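Local coordinates for TetR family transcriptional regulator (Chloroflexus aurantiacus, PDB 3NRG), which probably binds regulatory DNA through an N-terminal helix-turn-helix domain and acts as a transcription factor, as TetR family members generally do, at residues A[169-174]-A[201-206]. Sequence-based numbering, arbitrary orientation.
Sequences TELGNH and RVIEQV
L171, on helix 157-179, touches V202, I203 and V206 of helix 196-214 with its two methyls. The two helices run nearly antiparallel in these segments, at 151°, with axes 11.7 Å apart, and L171 and I203 are level with each other. The bond from CA to CB of L171 points toward the facing helix, and with CG anti to the backbone N (chi1 -170°) the two methyls are carried on to it. At CG the chain forks. CD1 turns to V202, meeting its CG1 at 4.1 Å, while CD2 lies 4.1 Å from CG1 of I203 and 4.0 Å from CG2 of V206. This V206 methyl also lies 4.2 Å from L171 CD1, so it meets both ends of the fork. L95 and I99 of helix 87-104 also touch L171, and I99 reaches I203 as well, joining three helices of the TetR-type C-terminal domain. With an alanine here both methyls would be gone, and V202, I203 and V206 would probably lose their shared apolar partner from this turn. No hydrogen bond or salt bridge links the two segments; L171 supplies every close approach from 169-174, and the purely apolar contact implies cohesion by dispersion and the hydrophobic effect.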
loop_
_atom_site.group_PDB
_atom_site.type_symbol
_atom_site.label_atom_id
_atom_site.label_comp_id
_atom_site.label_asym_id
_atom_site.label_seq_id
_atom_site.Cartn_x
_atom_site.Cartn_y
_atom_site.Cartn_z
ATOM N N THR A 169 -6.734 3.882 4.529
ATOM C CA THR A 169 -5.411 3.476 4.990
ATOM C C THR A 169 -5.476 2.282 5.954
ATOM O O THR A 169 -4.594 1.419 5.916
ATOM C CB THR A 169 -4.697 4.690 5.623
ATOM O OG1 THR A 169 -4.517 5.686 4.621
ATOM C CG2 THR A 169 -3.359 4.336 6.238
ATOM N N GLU A 170 -6.511 2.235 6.819
ATOM C CA GLU A 170 -6.579 1.248 7.891
ATOM C C GLU A 170 -7.542 0.074 7.687
ATOM O O GLU A 170 -7.439 -0.909 8.430
ATOM C CB GLU A 170 -6.856 1.939 9.236
ATOM C CG GLU A 170 -5.824 2.987 9.624
ATOM C CD GLU A 170 -4.457 2.467 10.032
ATOM O OE1 GLU A 170 -4.324 1.249 10.295
ATOM O OE2 GLU A 170 -3.524 3.294 10.131
ATOM N N LEU A 171 -8.499 0.169 6.731
ATOM C CA LEU A 171 -9.496 -0.898 6.564
ATOM C C LEU A 171 -8.915 -2.296 6.318
ATOM O O LEU A 171 -9.316 -3.236 6.992
ATOM C CB LEU A 171 -10.583 -0.545 5.533
ATOM C CG LEU A 171 -11.800 -1.514 5.493
ATOM C CD1 LEU A 171 -12.438 -1.677 6.894
ATOM C CD2 LEU A 171 -12.830 -1.064 4.482
ATOM N N GLY A 172 -7.961 -2.403 5.392
ATOM C CA GLY A 172 -7.316 -3.669 5.050
ATOM C C GLY A 172 -6.748 -4.398 6.247
ATOM O O GLY A 172 -7.022 -5.586 6.440
ATOM N N ASN A 173 -5.998 -3.674 7.095
ATOM C CA ASN A 173 -5.412 -4.230 8.315
ATOM C C ASN A 173 -6.488 -4.710 9.277
ATOM O O ASN A 173 -6.324 -5.755 9.913
ATOM C CB ASN A 173 -4.503 -3.200 9.000
ATOM C CG ASN A 173 -3.309 -2.783 8.169
ATOM O OD1 ASN A 173 -2.683 -3.596 7.466
ATOM N ND2 ASN A 173 -2.936 -1.514 8.269
ATOM N N HIS A 174 -7.606 -3.963 9.367
ATOM C CA HIS A 174 -8.716 -4.327 10.243
ATOM C C HIS A 174 -9.437 -5.585 9.760
ATOM O O HIS A 174 -9.799 -6.434 10.578
ATOM C CB HIS A 174 -9.697 -3.162 10.402
ATOM C CG HIS A 174 -10.767 -3.434 11.410
ATOM N ND1 HIS A 174 -10.468 -3.591 12.756
ATOM C CD2 HIS A 174 -12.095 -3.606 11.234
ATOM C CE1 HIS A 174 -11.620 -3.837 13.352
ATOM N NE2 HIS A 174 -12.630 -3.843 12.479
ATOM N N ARG A 201 -19.172 -7.132 2.727
ATOM C CA ARG A 201 -20.275 -6.505 3.457
ATOM C C ARG A 201 -19.766 -5.423 4.394
ATOM O O ARG A 201 -20.472 -4.443 4.628
ATOM C CB ARG A 201 -21.159 -7.541 4.185
ATOM C CG ARG A 201 -20.417 -8.450 5.151
ATOM C CD ARG A 201 -21.165 -9.752 5.397
ATOM N NE ARG A 201 -21.304 -10.546 4.170
ATOM C CZ ARG A 201 -21.686 -11.818 4.144
ATOM N NH1 ARG A 201 -21.941 -12.465 5.277
ATOM N NH2 ARG A 201 -21.790 -12.464 2.991
ATOM N N VAL A 202 -18.495 -5.551 4.854
ATOM C CA VAL A 202 -17.834 -4.536 5.677
ATOM C C VAL A 202 -17.486 -3.329 4.785
ATOM O O VAL A 202 -17.801 -2.190 5.141
ATOM C CB VAL A 202 -16.586 -5.107 6.406
ATOM C CG1 VAL A 202 -15.829 -4.007 7.147
ATOM C CG2 VAL A 202 -16.975 -6.232 7.361
ATOM N N ILE A 203 -16.901 -3.593 3.592
ATOM C CA ILE A 203 -16.572 -2.552 2.615
ATOM C C ILE A 203 -17.829 -1.760 2.233
ATOM O O ILE A 203 -17.790 -0.527 2.234
ATOM C CB ILE A 203 -15.838 -3.155 1.381
ATOM C CG1 ILE A 203 -14.436 -3.685 1.790
ATOM C CG2 ILE A 203 -15.726 -2.131 0.233
ATOM C CD1 ILE A 203 -13.854 -4.732 0.844
ATOM N N GLU A 204 -18.968 -2.467 1.997
ATOM C CA GLU A 204 -20.254 -1.829 1.677
ATOM C C GLU A 204 -20.783 -1.019 2.872
ATOM O O GLU A 204 -21.226 0.115 2.689
ATOM C CB GLU A 204 -21.289 -2.873 1.230
ATOM C CG GLU A 204 -20.991 -3.494 -0.127
ATOM C CD GLU A 204 -21.949 -4.589 -0.571
ATOM O OE1 GLU A 204 -22.853 -4.957 0.217
ATOM O OE2 GLU A 204 -21.786 -5.088 -1.709
ATOM N N GLN A 205 -20.687 -1.586 4.101
ATOM C CA GLN A 205 -21.080 -0.909 5.347
ATOM C C GLN A 205 -20.293 0.398 5.533
ATOM O O GLN A 205 -20.885 1.423 5.863
ATOM C CB GLN A 205 -20.861 -1.834 6.551
ATOM C CG GLN A 205 -22.070 -2.693 6.901
ATOM C CD GLN A 205 -22.986 -2.038 7.921
ATOM O OE1 GLN A 205 -22.709 -0.958 8.459
ATOM N NE2 GLN A 205 -24.065 -2.714 8.257
ATOM N N VAL A 206 -18.959 0.359 5.282
ATOM C CA VAL A 206 -18.074 1.529 5.393
ATOM C C VAL A 206 -18.510 2.641 4.434
ATOM O O VAL A 206 -18.642 3.794 4.852
ATOM C CB VAL A 206 -16.582 1.139 5.191
ATOM C CG1 VAL A 206 -15.729 2.360 4.869
ATOM C CG2 VAL A 206 -16.039 0.409 6.407
#